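Monomethylamine methyltransferase mtmB1 (Methanosarcina barkeri, PDB 1NTH) transfers the methyl group of monomethylamine to the corrinoid cofactor of its partner protein MtmC, a step in methanogenesis from methylamine. Local coordinates at residues W293-N307 with D327-G339. Sequence-based numbering, arbitrary orientation.
Sequences WHLDGPVHIRWGSTN and DILSGNQYYPCAG
W293–D296 and S330–Q333 pair as adjacent parallel strands of the TIM barrel, joined through helix 309-325 in a beta-alpha-beta unit. H294 N donates to L329 O, H294 O accepts from G331 N, and D296 N donates to G331 O. W293 turns the CE3 edge of its indole to G331, CE3 lying 3.9 Å from G331 N, close to the ring plane; G331 has no side chain where CE3 and CZ3 come close. L295 CD1 rests on the backbone between G331 and N332. With CG set between its backbone N and carbonyl carbon (chi1 50°), Q333 runs extended past D296 O. In the modelled copy, one of two, its NE2 and backbone N, each 3.1 Å from D296 O, reach that oxygen from opposite faces of the carbonyl plane; in this copy the chain also crosses L295 at about a right angle, NE2 lying 3.5 Å from L295 CD2. Beyond the strands, the 305-307 turn captures Y335. T306 OG1 accepts from Y335 N at 2.8 Å and also bonds Q352. S305 OG, anti to its own N (chi1 172°), donates to Y335 O, which T306 N also reaches, and accepts from N307 N in an ST turn. Replacing S305 by an alanine is likely to leave N307 N without this acceptor and Y335 O with one donor fewer. Beside that hydroxyl, S305 CB packs 3.5 Å from C337 SG.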
ATOM      1  N   TRP A 293     -26.196  -3.591   1.678  1.00 13.70           N
ATOM      2  CA  TRP A 293     -27.364  -3.407   0.828  1.00 12.95           C
ATOM      3  C   TRP A 293     -27.981  -4.763   0.510  1.00 13.20           C
ATOM      4  O   TRP A 293     -27.332  -5.801   0.657  1.00 13.59           O
ATOM      5  CB  TRP A 293     -27.032  -2.625  -0.461  1.00 13.89           C
ATOM      6  CG  TRP A 293     -26.096  -3.259  -1.461  1.00 12.91           C
ATOM      7  CD1 TRP A 293     -24.732  -3.326  -1.388  1.00 13.83           C
ATOM      8  CD2 TRP A 293     -26.452  -3.773  -2.753  1.00 13.65           C
ATOM      9  NE1 TRP A 293     -24.215  -3.833  -2.560  1.00 14.68           N
ATOM     10  CE2 TRP A 293     -25.250  -4.117  -3.414  1.00 13.58           C
ATOM     11  CE3 TRP A 293     -27.671  -3.971  -3.417  1.00 14.96           C
ATOM     12  CZ2 TRP A 293     -25.232  -4.647  -4.711  1.00 14.35           C
ATOM     13  CZ3 TRP A 293     -27.654  -4.499  -4.707  1.00 15.68           C
ATOM     14  CH2 TRP A 293     -26.440  -4.830  -5.340  1.00 13.91           C
ATOM     15  N   HIS A 294     -29.246  -4.749   0.106  1.00 14.21           N
ATOM     16  CA  HIS A 294     -29.960  -5.982  -0.198  1.00 14.00           C
ATOM     17  C   HIS A 294     -30.426  -6.036  -1.641  1.00 13.42           C
ATOM     18  O   HIS A 294     -31.006  -5.077  -2.154  1.00 14.43           O
ATOM     19  CB  HIS A 294     -31.177  -6.115   0.722  1.00 15.19           C
ATOM     20  CG  HIS A 294     -32.048  -7.290   0.401  1.00 15.44           C
ATOM     21  ND1 HIS A 294     -31.691  -8.586   0.705  1.00 16.75           N
ATOM     22  CD2 HIS A 294     -33.247  -7.365  -0.223  1.00 16.51           C
ATOM     23  CE1 HIS A 294     -32.636  -9.410   0.283  1.00 17.66           C
ATOM     24  NE2 HIS A 294     -33.591  -8.694  -0.284  1.00 17.15           N
ATOM     25  N   LEU A 295     -30.179  -7.172  -2.283  1.00 13.99           N
ATOM     26  CA  LEU A 295     -30.575  -7.379  -3.664  1.00 14.05           C
ATOM     27  C   LEU A 295     -31.817  -8.268  -3.704  1.00 15.68           C
ATOM     28  O   LEU A 295     -31.806  -9.386  -3.191  1.00 16.04           O
ATOM     29  CB  LEU A 295     -29.452  -8.053  -4.446  1.00 15.40           C
ATOM     30  CG  LEU A 295     -29.757  -8.305  -5.925  1.00 15.66           C
ATOM     31  CD1 LEU A 295     -29.810  -6.986  -6.685  1.00 17.47           C
ATOM     32  CD2 LEU A 295     -28.691  -9.200  -6.501  1.00 15.95           C
ATOM     33  N   ASP A 296     -32.877  -7.755  -4.316  1.00 16.28           N
ATOM     34  CA  ASP A 296     -34.140  -8.477  -4.443  1.00 17.41           C
ATOM     35  C   ASP A 296     -34.155  -9.157  -5.811  1.00 19.21           C
ATOM     36  O   ASP A 296     -33.203  -9.037  -6.588  1.00 19.24           O
ATOM     37  CB  ASP A 296     -35.295  -7.474  -4.331  1.00 17.64           C
ATOM     38  CG  ASP A 296     -36.649  -8.133  -4.109  1.00 20.18           C
ATOM     39  OD1 ASP A 296     -36.742  -9.381  -4.084  1.00 19.80           O
ATOM     40  OD2 ASP A 296     -37.630  -7.375  -3.955  1.00 19.63           O
ATOM     41  N   GLY A 297     -35.233  -9.873  -6.101  1.00 18.28           N
ATOM     42  CA  GLY A 297     -35.359 -10.546  -7.379  1.00 18.94           C
ATOM     43  C   GLY A 297     -36.571 -11.457  -7.382  1.00 18.21           C
ATOM     44  O   GLY A 297     -36.429 -12.665  -7.559  1.00 19.94           O
ATOM     45  N   PRO A 298     -37.783 -10.909  -7.189  1.00 19.13           N
ATOM     46  CA  PRO A 298     -38.991 -11.746  -7.182  1.00 18.35           C
ATOM     47  C   PRO A 298     -39.084 -12.494  -8.503  1.00 19.05           C
ATOM     48  O   PRO A 298     -38.959 -11.894  -9.565  1.00 18.39           O
ATOM     49  CB  PRO A 298     -40.119 -10.728  -7.020  1.00 18.35           C
ATOM     50  CG  PRO A 298     -39.451  -9.573  -6.314  1.00 19.35           C
ATOM     51  CD  PRO A 298     -38.134  -9.487  -7.042  1.00 18.43           C
ATOM     52  N   VAL A 299     -39.310 -13.802  -8.441  1.00 19.47           N
ATOM     53  CA  VAL A 299     -39.382 -14.589  -9.663  1.00 19.85           C
ATOM     54  C   VAL A 299     -40.679 -15.392  -9.762  1.00 19.94           C
ATOM     55  O   VAL A 299     -41.209 -15.862  -8.756  1.00 20.55           O
ATOM     56  CB  VAL A 299     -38.160 -15.531  -9.758  1.00 22.32           C
ATOM     57  CG1 VAL A 299     -38.143 -16.482  -8.578  1.00 22.94           C
ATOM     58  CG2 VAL A 299     -38.179 -16.284 -11.072  1.00 24.06           C
ATOM     59  N   HIS A 300     -41.179 -15.538 -10.985  1.00 20.23           N
ATOM     60  CA  HIS A 300     -42.421 -16.269 -11.239  1.00 21.33           C
ATOM     61  C   HIS A 300     -42.164 -17.772 -11.170  1.00 21.58           C
ATOM     62  O   HIS A 300     -41.298 -18.292 -11.868  1.00 21.88           O
ATOM     63  CB  HIS A 300     -42.963 -15.883 -12.618  1.00 21.96           C
ATOM     64  CG  HIS A 300     -44.399 -16.241 -12.829  1.00 23.17           C
ATOM     65  ND1 HIS A 300     -44.833 -17.543 -12.954  1.00 24.09           N
ATOM     66  CD2 HIS A 300     -45.502 -15.464 -12.938  1.00 24.41           C
ATOM     67  CE1 HIS A 300     -46.143 -17.553 -13.132  1.00 24.14           C
ATOM     68  NE2 HIS A 300     -46.574 -16.303 -13.126  1.00 24.08           N
ATOM     69  N   ILE A 301     -42.920 -18.469 -10.325  1.00 21.98           N
ATOM     70  CA  ILE A 301     -42.735 -19.906 -10.159  1.00 24.38           C
ATOM     71  C   ILE A 301     -42.774 -20.690 -11.471  1.00 24.44           C
ATOM     72  O   ILE A 301     -42.060 -21.682 -11.624  1.00 25.56           O
ATOM     73  CB  ILE A 301     -43.783 -20.500  -9.188  1.00 25.88           C
ATOM     74  CG1 ILE A 301     -43.415 -21.950  -8.860  1.00 27.77           C
ATOM     75  CG2 ILE A 301     -45.177 -20.423  -9.803  1.00 26.75           C
ATOM     76  CD1 ILE A 301     -44.218 -22.547  -7.729  1.00 30.64           C
ATOM     77  N   ARG A 302     -43.588 -20.243 -12.420  1.00 24.95           N
ATOM     78  CA  ARG A 302     -43.690 -20.945 -13.695  1.00 26.10           C
ATOM     79  C   ARG A 302     -42.738 -20.439 -14.772  1.00 26.17           C
ATOM     80  O   ARG A 302     -42.016 -21.220 -15.389  1.00 26.73           O
ATOM     81  CB  ARG A 302     -45.119 -20.861 -14.235  1.00 26.91           C
ATOM     82  CG  ARG A 302     -45.306 -21.592 -15.559  1.00 28.80           C
ATOM     83  CD  ARG A 302     -46.701 -21.390 -16.128  1.00 32.75           C
ATOM     84  NE  ARG A 302     -46.886 -22.141 -17.368  1.00 34.97           N
ATOM     85  CZ  ARG A 302     -47.995 -22.120 -18.101  1.00 36.81           C
ATOM     86  NH1 ARG A 302     -49.031 -21.383 -17.724  1.00 36.90           N
ATOM     87  NH2 ARG A 302     -48.069 -22.839 -19.214  1.00 37.80           N
ATOM     88  N   TRP A 303     -42.738 -19.130 -14.992  1.00 25.41           N
ATOM     89  CA  TRP A 303     -41.913 -18.534 -16.031  1.00 25.24           C
ATOM     90  C   TRP A 303     -40.442 -18.340 -15.672  1.00 25.13           C
ATOM     91  O   TRP A 303     -39.596 -18.237 -16.559  1.00 26.02           O
ATOM     92  CB  TRP A 303     -42.534 -17.205 -16.458  1.00 26.04           C
ATOM     93  CG  TRP A 303     -43.983 -17.339 -16.844  1.00 27.40           C
ATOM     94  CD1 TRP A 303     -45.037 -16.646 -16.324  1.00 26.62           C
ATOM     95  CD2 TRP A 303     -44.530 -18.214 -17.840  1.00 28.27           C
ATOM     96  NE1 TRP A 303     -46.208 -17.032 -16.934  1.00 29.01           N
ATOM     97  CE2 TRP A 303     -45.925 -17.993 -17.871  1.00 28.38           C
ATOM     98  CE3 TRP A 303     -43.976 -19.161 -18.713  1.00 28.64           C
ATOM     99  CZ2 TRP A 303     -46.778 -18.686 -18.738  1.00 30.10           C
ATOM    100  CZ3 TRP A 303     -44.826 -19.853 -19.579  1.00 30.05           C
ATOM    101  CH2 TRP A 303     -46.211 -19.608 -19.583  1.00 29.87           C
ATOM    102  N   GLY A 304     -40.141 -18.289 -14.379  1.00 24.30           N
ATOM    103  CA  GLY A 304     -38.762 -18.114 -13.952  1.00 23.39           C
ATOM    104  C   GLY A 304     -38.179 -16.760 -14.321  1.00 23.97           C
ATOM    105  O   GLY A 304     -36.961 -16.615 -14.441  1.00 25.79           O
ATOM    106  N   SER A 305     -39.049 -15.771 -14.498  1.00 21.87           N
ATOM    107  CA  SER A 305     -38.627 -14.418 -14.851  1.00 21.45           C
ATOM    108  C   SER A 305     -38.958 -13.426 -13.741  1.00 20.29           C
ATOM    109  O   SER A 305     -39.871 -13.644 -12.945  1.00 20.99           O
ATOM    110  CB  SER A 305     -39.308 -13.966 -16.144  1.00 21.96           C
ATOM    111  OG  SER A 305     -39.046 -12.595 -16.400  1.00 24.83           O
ATOM    112  N   THR A 306     -38.212 -12.328 -13.705  1.00 18.77           N
ATOM    113  CA  THR A 306     -38.410 -11.290 -12.703  1.00 17.62           C
ATOM    114  C   THR A 306     -39.242 -10.125 -13.244  1.00 17.93           C
ATOM    115  O   THR A 306     -39.537  -9.182 -12.513  1.00 19.11           O
ATOM    116  CB  THR A 306     -37.061 -10.714 -12.239  1.00 18.00           C
ATOM    117  OG1 THR A 306     -36.319 -10.290 -13.388  1.00 17.72           O
ATOM    118  CG2 THR A 306     -36.261 -11.755 -11.469  1.00 18.66           C
ATOM    119  N   ASN A 307     -39.624 -10.185 -14.515  1.00 17.90           N
ATOM    120  CA  ASN A 307     -40.396  -9.094 -15.093  1.00 18.75           C
ATOM    121  C   ASN A 307     -41.829  -9.419 -15.506  1.00 19.93           C
ATOM    122  O   ASN A 307     -42.351  -8.841 -16.461  1.00 20.93           O
ATOM    123  CB  ASN A 307     -39.643  -8.484 -16.280  1.00 20.04           C
ATOM    124  CG  ASN A 307     -39.173  -9.522 -17.270  1.00 20.92           C
ATOM    125  OD1 ASN A 307     -37.988  -9.857 -17.322  1.00 22.59           O
ATOM    126  ND2 ASN A 307     -40.102 -10.046 -18.064  1.00 20.54           N
ATOM    127  N   ASP A 327     -34.062   3.147   5.827  1.00 17.28           N
ATOM    128  CA  ASP A 327     -32.964   3.720   5.067  1.00 18.22           C
ATOM    129  C   ASP A 327     -32.147   2.594   4.439  1.00 17.90           C
ATOM    130  O   ASP A 327     -31.006   2.792   4.027  1.00 17.70           O
ATOM    131  CB  ASP A 327     -32.089   4.574   5.984  1.00 20.83           C
ATOM    132  CG  ASP A 327     -32.763   5.877   6.376  1.00 25.03           C
ATOM    133  OD1 ASP A 327     -32.430   6.420   7.447  1.00 29.40           O
ATOM    134  OD2 ASP A 327     -33.617   6.362   5.603  1.00 26.87           O
ATOM    135  N   ILE A 328     -32.744   1.407   4.366  1.00 16.56           N
ATOM    136  CA  ILE A 328     -32.079   0.245   3.784  1.00 16.83           C
ATOM    137  C   ILE A 328     -31.800   0.451   2.298  1.00 15.62           C
ATOM    138  O   ILE A 328     -32.709   0.752   1.528  1.00 17.35           O
ATOM    139  CB  ILE A 328     -32.945  -1.031   3.946  1.00 15.80           C
ATOM    140  CG1 ILE A 328     -33.105  -1.362   5.433  1.00 16.95           C
ATOM    141  CG2 ILE A 328     -32.298  -2.205   3.210  1.00 17.67           C
ATOM    142  CD1 ILE A 328     -34.052  -2.530   5.706  1.00 17.54           C
ATOM    143  N   LEU A 329     -30.542   0.289   1.900  1.00 15.34           N
ATOM    144  CA  LEU A 329     -30.162   0.437   0.496  1.00 15.06           C
ATOM    145  C   LEU A 329     -30.474  -0.881  -0.208  1.00 15.40           C
ATOM    146  O   LEU A 329     -30.207  -1.953   0.337  1.00 15.32           O
ATOM    147  CB  LEU A 329     -28.669   0.764   0.385  1.00 15.61           C
ATOM    148  CG  LEU A 329     -28.264   2.094   1.035  1.00 16.07           C
ATOM    149  CD1 LEU A 329     -26.738   2.192   1.096  1.00 15.53           C
ATOM    150  CD2 LEU A 329     -28.858   3.253   0.247  1.00 16.82           C
ATOM    151  N   SER A 330     -31.033  -0.812  -1.412  1.00 15.53           N
ATOM    152  CA  SER A 330     -31.389  -2.043  -2.115  1.00 16.00           C
ATOM    153  C   SER A 330     -31.259  -2.000  -3.630  1.00 16.30           C
ATOM    154  O   SER A 330     -31.043  -0.950  -4.233  1.00 16.18           O
ATOM    155  CB  SER A 330     -32.826  -2.429  -1.768  1.00 17.05           C
ATOM    156  OG  SER A 330     -33.737  -1.557  -2.412  1.00 18.67           O
ATOM    157  N   GLY A 331     -31.402  -3.168  -4.240  1.00 15.86           N
ATOM    158  CA  GLY A 331     -31.319  -3.260  -5.681  1.00 14.65           C
ATOM    159  C   GLY A 331     -32.208  -4.396  -6.138  1.00 14.97           C
ATOM    160  O   GLY A 331     -32.797  -5.093  -5.309  1.00 15.05           O
ATOM    161  N   ASN A 332     -32.322  -4.577  -7.447  1.00 14.85           N
ATOM    162  CA  ASN A 332     -33.126  -5.666  -7.991  1.00 16.30           C
ATOM    163  C   ASN A 332     -32.339  -6.306  -9.129  1.00 16.78           C
ATOM    164  O   ASN A 332     -31.572  -5.628  -9.819  1.00 16.32           O
ATOM    165  CB  ASN A 332     -34.482  -5.148  -8.486  1.00 17.04           C
ATOM    166  CG  ASN A 332     -35.526  -6.257  -8.586  1.00 18.87           C
ATOM    167  OD1 ASN A 332     -35.276  -7.394  -8.179  1.00 20.81           O
ATOM    168  ND2 ASN A 332     -36.696  -5.929  -9.120  1.00 19.96           N
ATOM    169  N   GLN A 333     -32.526  -7.613  -9.313  1.00 16.64           N
ATOM    170  CA  GLN A 333     -31.824  -8.380 -10.339  1.00 18.92           C
ATOM    171  C   GLN A 333     -32.751  -8.732 -11.502  1.00 18.22           C
ATOM    172  O   GLN A 333     -33.948  -8.941 -11.315  1.00 19.59           O
ATOM    173  CB  GLN A 333     -31.212  -9.647  -9.739  0.85 20.43           C
ATOM    174  CG  GLN A 333     -32.158 -10.477  -8.908  0.85 26.02           C
ATOM    175  CD  GLN A 333     -31.451 -11.611  -8.192  0.85 28.27           C
ATOM    176  OE1 GLN A 333     -31.042 -12.592  -8.805  0.85 32.92           O
ATOM    177  NE2 GLN A 333     -31.294 -11.472  -6.887  0.85 27.31           N
ATOM    178  N   TYR A 334     -32.172  -8.797 -12.697  1.00 17.78           N
ATOM    179  CA  TYR A 334     -32.910  -9.020 -13.944  1.00 17.61           C
ATOM    180  C   TYR A 334     -32.823 -10.386 -14.623  1.00 17.91           C
ATOM    181  O   TYR A 334     -31.745 -10.805 -15.045  1.00 17.53           O
ATOM    182  CB  TYR A 334     -32.467  -7.955 -14.959  1.00 16.73           C
ATOM    183  CG  TYR A 334     -32.824  -6.538 -14.567  1.00 16.45           C
ATOM    184  CD1 TYR A 334     -32.423  -6.002 -13.338  1.00 16.54           C
ATOM    185  CD2 TYR A 334     -33.609  -5.747 -15.405  1.00 16.76           C
ATOM    186  CE1 TYR A 334     -32.809  -4.720 -12.953  1.00 16.09           C
ATOM    187  CE2 TYR A 334     -33.996  -4.468 -15.034  1.00 18.28           C
ATOM    188  CZ  TYR A 334     -33.600  -3.961 -13.804  1.00 18.72           C
ATOM    189  OH  TYR A 334     -34.037  -2.718 -13.417  1.00 20.75           O
ATOM    190  N   TYR A 335     -33.973 -11.052 -14.753  1.00 18.10           N
ATOM    191  CA  TYR A 335     -34.085 -12.357 -15.413  1.00 20.46           C
ATOM    192  C   TYR A 335     -35.176 -12.361 -16.481  1.00 20.72           C
ATOM    193  O   TYR A 335     -36.301 -12.786 -16.217  1.00 20.73           O
ATOM    194  CB  TYR A 335     -34.384 -13.465 -14.405  0.85 21.61           C
ATOM    195  CG  TYR A 335     -33.183 -13.956 -13.640  0.85 24.13           C
ATOM    196  CD1 TYR A 335     -32.830 -13.394 -12.414  0.85 27.06           C
ATOM    197  CD2 TYR A 335     -32.415 -15.013 -14.128  0.85 26.36           C
ATOM    198  CE1 TYR A 335     -31.746 -13.880 -11.688  0.85 28.67           C
ATOM    199  CE2 TYR A 335     -31.330 -15.504 -13.412  0.85 27.18           C
ATOM    200  CZ  TYR A 335     -31.004 -14.938 -12.194  0.85 28.83           C
ATOM    201  OH  TYR A 335     -29.957 -15.459 -11.470  0.85 30.57           O
ATOM    202  N   PRO A 336     -34.867 -11.882 -17.695  1.00 20.99           N
ATOM    203  CA  PRO A 336     -35.878 -11.873 -18.759  1.00 21.24           C
ATOM    204  C   PRO A 336     -36.046 -13.285 -19.324  1.00 22.15           C
ATOM    205  O   PRO A 336     -35.146 -14.119 -19.199  1.00 22.49           O
ATOM    206  CB  PRO A 336     -35.281 -10.935 -19.808  1.00 20.98           C
ATOM    207  CG  PRO A 336     -34.293 -10.098 -19.032  1.00 22.34           C
ATOM    208  CD  PRO A 336     -33.688 -11.093 -18.086  1.00 20.01           C
ATOM    209  N   CYS A 337     -37.192 -13.549 -19.946  1.00 23.14           N
ATOM    210  CA  CYS A 337     -37.451 -14.854 -20.550  1.00 24.52           C
ATOM    211  C   CYS A 337     -36.709 -14.981 -21.875  1.00 23.84           C
ATOM    212  O   CYS A 337     -36.091 -16.008 -22.163  1.00 25.41           O
ATOM    213  CB  CYS A 337     -38.948 -15.040 -20.824  1.00 24.87           C
ATOM    214  SG  CYS A 337     -39.990 -15.237 -19.374  1.00 29.46           S
ATOM    215  N   ALA A 338     -36.782 -13.925 -22.679  1.00 22.89           N
ATOM    216  CA  ALA A 338     -36.156 -13.904 -23.995  1.00 23.07           C
ATOM    217  C   ALA A 338     -34.638 -13.745 -23.951  1.00 23.83           C
ATOM    218  O   ALA A 338     -34.081 -13.219 -22.984  1.00 23.05           O
ATOM    219  CB  ALA A 338     -36.772 -12.793 -24.835  1.00 23.53           C
ATOM    220  N   GLY A 339     -33.983 -14.201 -25.015  1.00 22.28           N
ATOM    221  CA  GLY A 339     -32.537 -14.118 -25.103  1.00 21.66           C
ATOM    222  C   GLY A 339     -32.058 -12.849 -25.783  1.00 21.60           C
ATOM    223  O   GLY A 339     -32.866 -12.068 -26.286  1.00 22.01           O
TER
HETATM  224  O   HOH W   1     -39.122  -7.723 -10.101  1.00 21.04           O